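Local coordinates for protein ATP phosphoribosyltransferase regulatory subunit (Bacillus halodurans, PDB 3OD1) that is probably required for the first step of histidine biosynthesis, as the regulatory HisZ partner of the HisG subunit of ATP phosphoribosyltransferase, at residues K6-M9 with F10-P13. Residues are numbered along the deposited sequence; the frame is centred on the assembly and turned at random.
Sequences KPFM and FEKP
Phe8 and Glu11 close a type I beta turn whose inner corners are Met9 and Phe10. Glu11 N donates to Phe8 O over 2.9 Å, approaching from above the carbonyl plane, 50° out of it. A water bridges Met9 O (2.6 Å) and Glu11 O (2.7 Å) across the turn. The Glu11 carboxylate then folds back along the chain: CG is anti to the carbonyl carbon (chi1 -55°) and the chain runs extended beyond it, bringing OE2 within 2.6 Å of Phe8 N. That bond is nearly straight, 167° at the hydrogen, and uses the anti lone pair of OE2, so turn and side chain together grip both the N-H and the C=O of Phe8. OE2 also lies 3.3 Å from Pro7 CA. With an alanine here in place of Glu11, the turn's backbone bond would probably persist, but Phe8 N would lose its carboxylate mate and Pro7 its contact with OE2. This is the N-terminal arm ahead of helix 21-40 in a chain of the class II synthetase family, and it leans on the second subunit: Pro7 packs on Tyr53 and Met9, a selenomethionine in this crystal, on Phe307 of that chain, while Lys6 forms a salt bridge with its Glu55. The aromatic side chains of Phe8 and Phe10 lie alongside, pointing the same way; Phe10 CE2 meets Phe8 CB at 3.5 Å and sits at the edge of the Phe8 ring, 3.8 Å from CD2. Over one face of the Phe10 ring, toward its rim, Glu11 CG rests 3.9 Å above the plane.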
loop_
_atom_site.group_PDB
_atom_site.type_symbol
_atom_site.label_atom_id
_atom_site.label_comp_id
_atom_site.label_asym_id
_atom_site.label_seq_id
_atom_site.Cartn_x
_atom_site.Cartn_y
_atom_site.Cartn_z
ATOM N N LYS B 6 25.410 2.632 -16.409
ATOM C CA LYS B 6 23.999 2.619 -16.087
ATOM C C LYS B 6 23.485 1.186 -16.112
ATOM O O LYS B 6 23.927 0.375 -16.925
ATOM C CB LYS B 6 23.231 3.474 -17.095
ATOM C CG LYS B 6 23.834 4.858 -17.312
ATOM C CD LYS B 6 23.015 5.658 -18.312
ATOM C CE LYS B 6 23.666 6.995 -18.632
ATOM N NZ LYS B 6 23.736 7.889 -17.445
ATOM N N PRO B 7 22.540 0.870 -15.222
ATOM C CA PRO B 7 21.825 -0.405 -15.320
ATOM C C PRO B 7 21.100 -0.485 -16.662
ATOM O O PRO B 7 20.865 0.559 -17.297
ATOM C CB PRO B 7 20.792 -0.312 -14.191
ATOM C CG PRO B 7 21.300 0.766 -13.280
ATOM C CD PRO B 7 21.999 1.736 -14.164
ATOM N N PHE B 8 20.751 -1.688 -17.110
ATOM C CA PHE B 8 19.932 -1.810 -18.321
ATOM C C PHE B 8 18.480 -1.475 -17.954
ATOM O O PHE B 8 18.083 -1.568 -16.783
ATOM C CB PHE B 8 20.028 -3.214 -18.930
ATOM C CG PHE B 8 21.292 -3.463 -19.718
ATOM C CD1 PHE B 8 22.417 -2.668 -19.539
ATOM C CD2 PHE B 8 21.357 -4.511 -20.630
ATOM C CE1 PHE B 8 23.585 -2.906 -20.263
ATOM C CE2 PHE B 8 22.521 -4.757 -21.348
ATOM C CZ PHE B 8 23.636 -3.949 -21.161
HETATM N N MSE B 9 17.701 -1.077 -18.954
HETATM C CA MSE B 9 16.360 -0.548 -18.717
HETATM C C MSE B 9 15.455 -1.502 -17.934
HETATM O O MSE B 9 14.607 -1.063 -17.161
HETATM C CB MSE B 9 15.699 -0.120 -20.035
HETATM C CG MSE B 9 16.398 1.067 -20.724
HETATM SE SE MSE B 9 16.473 2.667 -19.552
HETATM C CE MSE B 9 14.556 3.097 -19.440
ATOM N N PHE B 10 15.645 -2.805 -18.111
ATOM C CA PHE B 10 14.793 -3.782 -17.428
ATOM C C PHE B 10 15.231 -4.094 -15.993
ATOM O O PHE B 10 14.481 -4.712 -15.237
ATOM C CB PHE B 10 14.734 -5.082 -18.237
ATOM C CG PHE B 10 16.048 -5.805 -18.300
ATOM C CD1 PHE B 10 16.362 -6.785 -17.367
ATOM C CD2 PHE B 10 16.981 -5.494 -19.283
ATOM C CE1 PHE B 10 17.578 -7.452 -17.416
ATOM C CE2 PHE B 10 18.199 -6.157 -19.337
ATOM C CZ PHE B 10 18.496 -7.138 -18.398
ATOM N N GLU B 11 16.444 -3.695 -15.611
ATOM C CA GLU B 11 16.977 -4.092 -14.305
ATOM C C GLU B 11 16.256 -3.407 -13.141
ATOM O O GLU B 11 15.971 -2.212 -13.202
ATOM C CB GLU B 11 18.487 -3.845 -14.243
ATOM C CG GLU B 11 19.247 -4.528 -15.380
ATOM C CD GLU B 11 20.749 -4.600 -15.155
ATOM O OE1 GLU B 11 21.216 -5.629 -14.622
ATOM O OE2 GLU B 11 21.471 -3.642 -15.526
ATOM N N LYS B 12 15.930 -4.181 -12.101
ATOM C CA LYS B 12 15.349 -3.646 -10.866
ATOM C C LYS B 12 16.425 -3.714 -9.794
ATOM O O LYS B 12 17.243 -4.635 -9.803
ATOM C CB LYS B 12 14.154 -4.492 -10.392
ATOM C CG LYS B 12 12.908 -4.424 -11.287
ATOM C CD LYS B 12 11.697 -5.122 -10.649
ATOM C CE LYS B 12 11.816 -6.653 -10.658
ATOM N NZ LYS B 12 12.010 -7.200 -12.034
ATOM N N PRO B 13 16.420 -2.755 -8.853
ATOM C CA PRO B 13 17.325 -2.853 -7.703
ATOM C C PRO B 13 17.216 -4.218 -7.017
ATOM O O PRO B 13 16.128 -4.803 -6.918
ATOM C CB PRO B 13 16.823 -1.755 -6.763
ATOM C CG PRO B 13 16.168 -0.749 -7.660
ATOM C CD PRO B 13 15.570 -1.546 -8.804
HETATM O O HOH W 1 15.162 -0.218 -14.755
#